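Local coordinates for pirin-like protein YHAK (PDB 2VEC) that is a cytoplasmic, monomeric bicupin of the pirin family that lacks quercetin 2,3-dioxygenase activity and is probably redox sensitive, at residues Q154-N159 / G174-R179; L165-E170 / V182-I187; R203-S208 / L250-P255. All coordinates share one frame; numbering follows the deposited sequence.

Contact 1: residues Q154-N159 / G174-R179; sequences QKLALN and GSLQLR
Gln154 reaches Gln177 with its CG anti to its own carbonyl carbon (chi1 -59°) and an extended chain beyond it. This carries the side-chain amide across to the backbone of Gln177, where it makes two hydrogen bonds. Gln177 N donates to Gln154 OE1 at 2.9 Å and reaches the oxygen from a direction tilted out of the carbonyl plane. Gln154 NE2 gives the second bond to Gln177 O, also 2.9 Å. That bond is nearly straight, 172° at the hydrogen, and it uses a lone pair in the plane of the carbonyl. Two bonds to one residue fix the rotation of the amide. Asn150 ND2 is a further donor to Gln177 O.

The apolar half of the contact lies beside this clamp. Leu176 sends its CD2 between the two chains. Leu176 CD2 sits 3.6 Å from Gln154 CB and equally close to Lys155 C. On its other flank, Leu156 CB lies 3.9 Å from Leu176 CD2. Leu156 CD1 then passes beside Gly174 O at 3.4 Å and next to Ser175 CA. Leu88 and Ala113 also touch Leu176 and extend the apolar patch.

No backbone pairing joins the segments. Strand 153-157 pairs with strand 112-116, and Leu176 pairs through its backbone with Ile166 and Ser168. The outermost strands of two sheets therefore meet through side chains, with a side-chain amide bonded to a backbone N-H and C=O. Such a seam, where the end strand 153-157 of one cupin sheet meets strand 176-177 of the next, is consistent with the two-domain bicupin fold.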
loop_
_atom_site.group_PDB
_atom_site.type_symbol
_atom_site.label_atom_id
_atom_site.label_comp_id
_atom_site.label_asym_id
_atom_site.label_seq_id
_atom_site.Cartn_x
_atom_site.Cartn_y
_atom_site.Cartn_z
ATOM N N GLN A 154 5.138 10.909 -7.935
ATOM C CA GLN A 154 6.141 10.995 -6.875
ATOM C C GLN A 154 6.674 9.598 -6.625
ATOM O O GLN A 154 5.923 8.596 -6.753
ATOM C CB GLN A 154 5.512 11.486 -5.591
ATOM C CG GLN A 154 4.861 12.864 -5.713
ATOM C CD GLN A 154 4.005 13.146 -4.503
ATOM O OE1 GLN A 154 4.511 13.538 -3.449
ATOM N NE2 GLN A 154 2.711 12.918 -4.632
ATOM N N LYS A 155 7.937 9.518 -6.222
ATOM C CA LYS A 155 8.499 8.242 -5.790
ATOM C C LYS A 155 9.187 8.409 -4.447
ATOM O O LYS A 155 9.655 9.500 -4.140
ATOM C CB LYS A 155 9.559 7.795 -6.795
ATOM C CG LYS A 155 9.025 7.210 -8.079
ATOM C CD LYS A 155 10.097 6.303 -8.734
ATOM C CE LYS A 155 11.355 7.036 -9.186
ATOM N NZ LYS A 155 12.298 5.991 -9.790
ATOM N N LEU A 156 9.306 7.311 -3.695
ATOM C CA LEU A 156 9.969 7.283 -2.395
ATOM C C LEU A 156 10.787 6.002 -2.266
ATOM O O LEU A 156 10.329 4.900 -2.607
ATOM C CB LEU A 156 8.928 7.362 -1.240
ATOM C CG LEU A 156 9.398 7.151 0.226
ATOM C CD1 LEU A 156 8.601 8.020 1.167
ATOM C CD2 LEU A 156 9.250 5.663 0.656
ATOM N N ALA A 157 12.016 6.127 -1.794
ATOM C CA ALA A 157 12.829 4.965 -1.548
ATOM C C ALA A 157 12.550 4.407 -0.140
ATOM O O ALA A 157 12.795 5.087 0.855
ATOM C CB ALA A 157 14.346 5.306 -1.709
ATOM N N LEU A 158 12.088 3.168 -0.062
ATOM C CA LEU A 158 11.767 2.561 1.248
ATOM C C LEU A 158 13.029 2.348 2.053
ATOM O O LEU A 158 14.004 1.747 1.560
ATOM C CB LEU A 158 11.031 1.223 1.084
ATOM C CG LEU A 158 9.724 1.316 0.325
ATOM C CD1 LEU A 158 9.205 -0.120 0.085
ATOM C CD2 LEU A 158 8.703 2.093 1.143
ATOM N N ASN A 159 13.051 2.890 3.262
ATOM C CA ASN A 159 14.248 2.744 4.087
ATOM C C ASN A 159 14.347 1.389 4.783
ATOM O O ASN A 159 15.444 1.032 5.211
ATOM C CB ASN A 159 14.508 3.923 5.046
ATOM C CG ASN A 159 13.494 4.032 6.194
ATOM O OD1 ASN A 159 13.008 3.042 6.723
ATOM N ND2 ASN A 159 13.231 5.269 6.620
ATOM N N GLY A 174 9.450 13.557 4.948
ATOM C CA GLY A 174 9.944 13.112 3.639
ATOM C C GLY A 174 9.104 11.982 3.045
ATOM O O GLY A 174 9.630 11.037 2.450
ATOM N N SER A 175 7.790 12.050 3.243
ATOM C CA SER A 175 6.871 11.009 2.751
ATOM C C SER A 175 6.218 11.488 1.443
ATOM O O SER A 175 6.198 12.702 1.163
ATOM C CB SER A 175 5.784 10.685 3.800
ATOM O OG SER A 175 5.088 11.856 4.223
ATOM N N LEU A 176 5.684 10.548 0.644
ATOM C CA LEU A 176 4.844 10.886 -0.529
ATOM C C LEU A 176 3.710 11.784 -0.071
ATOM O O LEU A 176 3.127 11.568 0.995
ATOM C CB LEU A 176 4.214 9.621 -1.147
ATOM C CG LEU A 176 5.213 8.570 -1.701
ATOM C CD1 LEU A 176 4.538 7.155 -1.823
ATOM C CD2 LEU A 176 5.878 9.004 -3.064
ATOM N N GLN A 177 3.391 12.786 -0.866
ATOM C CA GLN A 177 2.298 13.701 -0.485
ATOM C C GLN A 177 1.003 13.185 -1.098
ATOM O O GLN A 177 0.893 13.083 -2.315
ATOM C CB GLN A 177 2.601 15.098 -0.981
ATOM C CG GLN A 177 1.487 16.082 -0.714
ATOM C CD GLN A 177 1.911 17.461 -1.142
ATOM O OE1 GLN A 177 2.839 18.020 -0.582
ATOM N NE2 GLN A 177 1.292 17.977 -2.195
ATOM N N LEU A 178 0.004 12.919 -0.261
ATOM C CA LEU A 178 -1.317 12.486 -0.738
ATOM C C LEU A 178 -2.313 13.636 -0.769
ATOM O O LEU A 178 -2.222 14.579 0.026
ATOM C CB LEU A 178 -1.852 11.394 0.187
ATOM C CG LEU A 178 -1.016 10.110 0.289
ATOM C CD1 LEU A 178 -1.693 9.199 1.372
ATOM C CD2 LEU A 178 -0.942 9.398 -1.031
ATOM N N ARG A 179 -3.287 13.567 -1.672
ATOM C CA ARG A 179 -4.391 14.520 -1.629
ATOM C C ARG A 179 -5.620 13.920 -0.915
ATOM O O ARG A 179 -6.725 14.455 -1.034
ATOM C CB ARG A 179 -4.738 15.020 -3.034
ATOM C CG ARG A 179 -5.039 13.943 -4.041
ATOM C CD ARG A 179 -5.441 14.581 -5.332
ATOM N NE ARG A 179 -5.516 13.593 -6.396
ATOM C CZ ARG A 179 -5.697 13.883 -7.679
ATOM N NH1 ARG A 179 -5.860 15.164 -8.093
ATOM N NH2 ARG A 179 -5.736 12.872 -8.547
#

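Contact 2: residues L165-E170 / V182-I187; sequences LIASPE and VWLHHI
Leu184 O receives two backbone N-H groups from the facing strand, the mark of a classic beta bulge. Ile166 N gives the shorter bond, 2.8 Å to Leu184 O, nearly along the C=O axis. Ala167 N adds a weak one at 3.3 Å to Leu184 O. Leu184 N returns a bond to Ala167 O at 2.9 Å. The strands are antiparallel, and the extra residue shifts their register by one.

Side chains fill both sides of the pair. On the side of Ala167 and Leu184, their CB atoms face each other. Ile166 lays its CD1 against Leu184 CD2 at 3.7 Å, while its CG2 rests on His186 CB. On the side of Leu165 and His185, the Leu165 chain has CG anti to the backbone N (chi1 173°). Leu165 CD1 lies over one face of the His185 imidazole, a CH-pi contact 4.0 Å from the ring centroid. The same methyl meets the edge of the Trp183 indole near its plane. Beyond the bulge, Pro169 lays its ring over the indole of Trp183. Pro169 CD is 3.6 Å from the centroid of the five-membered ring of Trp183 and 20° off the normal.

A second shell sets these groups. His200 stacks on Trp183, and Phe197 meets His185 edge-to-face. Arg248 bonds to His186 NE2. Ser168 OG is held by Ser175. Leu88 touches both Ala167 and Leu184 from strand 85-93.

One backbone oxygen stands apart. Val182 O is buried with no hydrogen-bonding partner in the model, and lies 3.3 Å from Pro169 CD.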
loop_
_atom_site.group_PDB
_atom_site.type_symbol
_atom_site.label_atom_id
_atom_site.label_comp_id
_atom_site.label_asym_id
_atom_site.label_seq_id
_atom_site.Cartn_x
_atom_site.Cartn_y
_atom_site.Cartn_z
ATOM N N LEU A 165 6.929 6.297 7.739
ATOM C CA LEU A 165 5.757 6.948 7.167
ATOM C C LEU A 165 6.080 7.173 5.693
ATOM O O LEU A 165 7.034 7.900 5.362
ATOM C CB LEU A 165 5.520 8.278 7.908
ATOM C CG LEU A 165 4.427 9.167 7.330
ATOM C CD1 LEU A 165 3.026 8.521 7.588
ATOM C CD2 LEU A 165 4.520 10.535 7.938
ATOM N N ILE A 166 5.352 6.508 4.794
ATOM C CA ILE A 166 5.723 6.564 3.388
ATOM C C ILE A 166 4.750 7.429 2.592
ATOM O O ILE A 166 5.017 7.765 1.430
ATOM C CB ILE A 166 5.918 5.151 2.769
ATOM C CG1 ILE A 166 4.584 4.352 2.732
ATOM C CG2 ILE A 166 7.060 4.391 3.503
ATOM C CD1 ILE A 166 4.618 3.097 1.782
ATOM N N ALA A 167 3.613 7.791 3.194
ATOM C CA ALA A 167 2.715 8.753 2.533
ATOM C C ALA A 167 1.864 9.468 3.568
ATOM O O ALA A 167 1.454 8.846 4.558
ATOM C CB ALA A 167 1.829 8.025 1.497
ATOM N N SER A 168 1.579 10.754 3.337
ATOM C CA SER A 168 0.796 11.527 4.263
ATOM C C SER A 168 0.209 12.742 3.532
ATOM O O SER A 168 0.586 13.025 2.374
ATOM C CB SER A 168 1.703 12.010 5.390
ATOM O OG SER A 168 2.783 12.794 4.855
ATOM N N PRO A 169 -0.734 13.442 4.186
ATOM C CA PRO A 169 -1.421 14.576 3.581
ATOM C C PRO A 169 -0.471 15.707 3.178
ATOM O O PRO A 169 -0.730 16.387 2.172
ATOM C CB PRO A 169 -2.404 15.030 4.679
ATOM C CG PRO A 169 -2.654 13.807 5.470
ATOM C CD PRO A 169 -1.294 13.103 5.506
ATOM N N GLU A 170 0.608 15.899 3.937
ATOM C CA GLU A 170 1.516 17.007 3.674
ATOM C C GLU A 170 2.926 16.571 3.316
ATOM O O GLU A 170 3.795 17.424 3.153
ATOM C CB GLU A 170 1.568 17.970 4.872
ATOM C CG GLU A 170 0.218 18.572 5.223
ATOM C CD GLU A 170 -0.488 19.272 4.046
ATOM O OE1 GLU A 170 0.175 19.973 3.256
ATOM O OE2 GLU A 170 -1.726 19.119 3.916
ATOM N N VAL A 182 -4.836 10.631 4.604
ATOM C CA VAL A 182 -4.475 9.251 4.855
ATOM C C VAL A 182 -2.993 9.222 5.259
ATOM O O VAL A 182 -2.198 10.025 4.741
ATOM C CB VAL A 182 -4.684 8.378 3.550
ATOM C CG1 VAL A 182 -3.972 7.022 3.616
ATOM C CG2 VAL A 182 -6.168 8.209 3.310
ATOM N N TRP A 183 -2.642 8.384 6.235
ATOM C CA TRP A 183 -1.210 8.235 6.592
ATOM C C TRP A 183 -0.881 6.781 6.376
ATOM O O TRP A 183 -1.583 5.906 6.887
ATOM C CB TRP A 183 -0.901 8.631 8.046
ATOM C CG TRP A 183 -0.899 10.134 8.312
ATOM C CD1 TRP A 183 0.201 10.933 8.506
ATOM C CD2 TRP A 183 -2.036 10.983 8.470
ATOM N NE1 TRP A 183 -0.183 12.229 8.762
ATOM C CE2 TRP A 183 -1.556 12.282 8.766
ATOM C CE3 TRP A 183 -3.416 10.772 8.435
ATOM C CZ2 TRP A 183 -2.402 13.374 8.965
ATOM C CZ3 TRP A 183 -4.275 11.874 8.642
ATOM C CH2 TRP A 183 -3.760 13.159 8.907
ATOM N N LEU A 184 0.185 6.523 5.629
ATOM C CA LEU A 184 0.516 5.130 5.254
ATOM C C LEU A 184 1.884 4.817 5.794
ATOM O O LEU A 184 2.828 5.594 5.569
ATOM C CB LEU A 184 0.576 4.997 3.732
ATOM C CG LEU A 184 0.953 3.631 3.142
ATOM C CD1 LEU A 184 -0.042 2.512 3.631
ATOM C CD2 LEU A 184 0.989 3.631 1.575
ATOM N N HIS A 185 1.977 3.689 6.486
ATOM C CA HIS A 185 3.213 3.280 7.139
ATOM C C HIS A 185 3.619 1.925 6.583
ATOM O O HIS A 185 2.760 1.037 6.397
ATOM C CB HIS A 185 3.016 3.140 8.654
ATOM C CG HIS A 185 2.461 4.373 9.314
ATOM N ND1 HIS A 185 3.268 5.327 9.897
ATOM C CD2 HIS A 185 1.190 4.786 9.513
ATOM C CE1 HIS A 185 2.521 6.283 10.418
ATOM N NE2 HIS A 185 1.252 5.979 10.199
ATOM N N HIS A 186 4.921 1.781 6.371
ATOM C CA HIS A 186 5.555 0.521 5.937
ATOM C C HIS A 186 6.344 -0.007 7.113
ATOM O O HIS A 186 7.127 0.731 7.705
ATOM C CB HIS A 186 6.470 0.776 4.740
ATOM C CG HIS A 186 7.138 -0.479 4.206
ATOM N ND1 HIS A 186 8.500 -0.581 4.049
ATOM C CD2 HIS A 186 6.623 -1.659 3.770
ATOM C CE1 HIS A 186 8.812 -1.784 3.588
ATOM N NE2 HIS A 186 7.688 -2.454 3.378
ATOM N N ILE A 187 6.122 -1.280 7.454
ATOM C CA ILE A 187 6.665 -1.910 8.668
ATOM C C ILE A 187 7.561 -3.086 8.327
ATOM O O ILE A 187 7.181 -3.926 7.545
ATOM C CB ILE A 187 5.473 -2.428 9.575
ATOM C CG1 ILE A 187 4.700 -1.242 10.126
ATOM C CG2 ILE A 187 5.971 -3.289 10.788
ATOM C CD1 ILE A 187 3.344 -1.012 9.452
#

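Contact 3: residues R203-S208 / L250-P255; sequences RAYLQS and LLIDLP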
loop_
_atom_site.group_PDB
_atom_site.type_symbol
_atom_site.label_atom_id
_atom_site.label_comp_id
_atom_site.label_asym_id
_atom_site.label_seq_id
_atom_site.Cartn_x
_atom_site.Cartn_y
_atom_site.Cartn_z
ATOM N N ARG A 203 -10.286 4.923 11.476
ATOM C CA ARG A 203 -10.267 3.609 10.808
ATOM C C ARG A 203 -8.810 3.292 10.461
ATOM O O ARG A 203 -8.064 4.167 10.026
ATOM C CB ARG A 203 -11.137 3.663 9.542
ATOM C CG ARG A 203 -11.432 2.264 8.909
ATOM C CD ARG A 203 -12.278 2.347 7.585
ATOM N NE ARG A 203 -13.561 3.002 7.878
ATOM C CZ ARG A 203 -14.647 2.465 8.409
ATOM N NH1 ARG A 203 -14.719 1.168 8.693
ATOM N NH2 ARG A 203 -15.703 3.247 8.628
ATOM N N ALA A 204 -8.400 2.043 10.648
ATOM C CA ALA A 204 -7.074 1.627 10.178
ATOM C C ALA A 204 -7.235 0.359 9.381
ATOM O O ALA A 204 -8.170 -0.457 9.646
ATOM C CB ALA A 204 -6.192 1.357 11.336
ATOM N N TYR A 205 -6.336 0.162 8.431
ATOM C CA TYR A 205 -6.298 -1.108 7.744
ATOM C C TYR A 205 -4.882 -1.642 7.915
ATOM O O TYR A 205 -3.878 -0.920 7.678
ATOM C CB TYR A 205 -6.608 -0.913 6.257
ATOM C CG TYR A 205 -6.556 -2.203 5.464
ATOM C CD1 TYR A 205 -7.646 -3.043 5.458
ATOM C CD2 TYR A 205 -5.436 -2.537 4.699
ATOM C CE1 TYR A 205 -7.624 -4.269 4.745
ATOM C CE2 TYR A 205 -5.424 -3.724 3.939
ATOM C CZ TYR A 205 -6.518 -4.583 4.004
ATOM O OH TYR A 205 -6.521 -5.769 3.318
ATOM N N LEU A 206 -4.785 -2.932 8.272
ATOM C CA LEU A 206 -3.497 -3.628 8.384
ATOM C C LEU A 206 -3.362 -4.615 7.234
ATOM O O LEU A 206 -4.320 -5.332 6.951
ATOM C CB LEU A 206 -3.465 -4.445 9.684
ATOM C CG LEU A 206 -3.908 -3.687 10.943
ATOM C CD1 LEU A 206 -3.675 -4.593 12.147
ATOM C CD2 LEU A 206 -3.094 -2.405 11.118
ATOM N N GLN A 207 -2.160 -4.732 6.638
ATOM C CA GLN A 207 -1.936 -5.673 5.545
ATOM C C GLN A 207 -0.638 -6.417 5.766
ATOM O O GLN A 207 0.398 -5.796 5.987
ATOM C CB GLN A 207 -1.932 -4.958 4.166
ATOM C CG GLN A 207 -1.657 -5.927 2.986
ATOM C CD GLN A 207 -2.780 -6.962 2.855
ATOM O OE1 GLN A 207 -3.953 -6.607 2.988
ATOM N NE2 GLN A 207 -2.437 -8.215 2.609
ATOM N N SER A 208 -0.687 -7.746 5.707
ATOM C CA SER A 208 0.530 -8.525 5.678
ATOM C C SER A 208 1.064 -8.513 4.233
ATOM O O SER A 208 0.339 -8.958 3.295
ATOM C CB SER A 208 0.233 -9.959 6.138
ATOM O OG SER A 208 1.278 -10.846 5.678
ATOM N N LEU A 250 1.828 -3.218 6.052
ATOM C CA LEU A 250 1.417 -1.827 5.924
ATOM C C LEU A 250 0.400 -1.552 7.012
ATOM O O LEU A 250 -0.376 -2.454 7.387
ATOM C CB LEU A 250 0.681 -1.612 4.591
ATOM C CG LEU A 250 1.474 -1.803 3.299
ATOM C CD1 LEU A 250 0.576 -1.577 2.059
ATOM C CD2 LEU A 250 2.730 -0.911 3.228
ATOM N N LEU A 251 0.395 -0.316 7.512
ATOM C CA LEU A 251 -0.706 0.131 8.345
ATOM C C LEU A 251 -1.177 1.404 7.674
ATOM O O LEU A 251 -0.367 2.339 7.425
ATOM C CB LEU A 251 -0.284 0.432 9.787
ATOM C CG LEU A 251 -1.459 0.814 10.734
ATOM C CD1 LEU A 251 -1.169 0.414 12.185
ATOM C CD2 LEU A 251 -1.685 2.349 10.670
ATOM N N ILE A 252 -2.468 1.423 7.344
ATOM C CA ILE A 252 -3.054 2.599 6.676
ATOM C C ILE A 252 -4.008 3.278 7.626
ATOM O O ILE A 252 -4.931 2.640 8.139
ATOM C CB ILE A 252 -3.824 2.223 5.399
ATOM C CG1 ILE A 252 -3.129 1.057 4.681
ATOM C CG2 ILE A 252 -4.037 3.498 4.535
ATOM C CD1 ILE A 252 -3.765 0.600 3.292
ATOM N N ASP A 253 -3.798 4.576 7.857
ATOM C CA ASP A 253 -4.594 5.345 8.807
ATOM C C ASP A 253 -5.587 6.123 7.944
ATOM O O ASP A 253 -5.186 6.953 7.112
ATOM C CB ASP A 253 -3.573 6.257 9.533
ATOM C CG ASP A 253 -4.180 7.327 10.395
ATOM O OD1 ASP A 253 -5.393 7.644 10.319
ATOM O OD2 ASP A 253 -3.371 7.937 11.177
ATOM N N LEU A 254 -6.880 5.801 8.085
ATOM C CA LEU A 254 -7.912 6.217 7.164
ATOM C C LEU A 254 -8.899 7.171 7.831
ATOM O O LEU A 254 -9.195 7.035 9.034
ATOM C CB LEU A 254 -8.686 4.951 6.654
ATOM C CG LEU A 254 -7.787 4.058 5.756
ATOM C CD1 LEU A 254 -8.280 2.591 5.889
ATOM C CD2 LEU A 254 -7.782 4.528 4.305
ATOM N N PRO A 255 -9.375 8.178 7.081
ATOM C CA PRO A 255 -10.097 9.339 7.631
ATOM C C PRO A 255 -11.580 9.141 7.960
ATOM O O PRO A 255 -12.203 10.011 8.622
ATOM C CB PRO A 255 -9.939 10.396 6.522
ATOM C CG PRO A 255 -9.838 9.587 5.262
ATOM C CD PRO A 255 -9.113 8.309 5.625
#
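Tyr205 and Ile252 stand side by side on a shared face of two antiparallel strands. Ile252 CD1 lies obliquely beside the tyrosine ring, 3.8 Å from Tyr205 CD2. Leu254 fills the hollow at the base of the ring. Its CG is anti to its carbonyl carbon (chi1 -68°), and this leans Leu254 CD1 back along its strand, 3.9 Å from Tyr205 CB. Leu254 CB lies close to Arg203 O.

On the other face, Leu206 and Leu251 also run side by side. Leu206 CD2 fits against both CG and CD1 of Leu251, each at 3.6 Å. Small Ala204 makes a lower bump here, its CB near Ile252 O.

The backbones form a regular ladder. Tyr205 and Ile252 exchange two bonds, as do Gln207 and Leu250. Leu254 N gives Arg203 O a 2.8 Å bond, but the return bond from Arg203 N to Leu254 O is weak. In this sheet of the C-terminal cupin domain, strand 230-234 lies beyond 203-208 and strand 183-189 beyond 247-254.

Tyr205 OH donates to Gln207 OE1 at 2.7 Å, nearly in line with that carbonyl. Gln207 NE2 bonds to Ser208 O and Gly228 O. Arg203 forms a salt bridge with the terminal carboxylate of Val256. Asp253 accepts from His200 N and Gly201 N. The chemistry implies a buried, mostly apolar strand pair whose polar groups pair with one another, with backbone atoms or with the chain's terminal carboxylate.

In the fold
Of the strands in these contacts, 153-157 comes first and strand 163-168 follows it. Contact 1 closes the loop from 154-159 to 174-179. Contact 2 opens inside that loop and closes after it, from 165-170 to 182-187, so the two cross. They touch where Leu178 N meets Ser168 O. Contact 3 follows in series and closes the longest loop, with 41 residues between its segments. Contacts 2 and 3 join within one mixed sheet, where Trp183 O probably bonds to Asp253 N and His185 N to Leu251 O. Contact 1 ties the edge of this sheet to the end strand of the six-stranded antiparallel sheet.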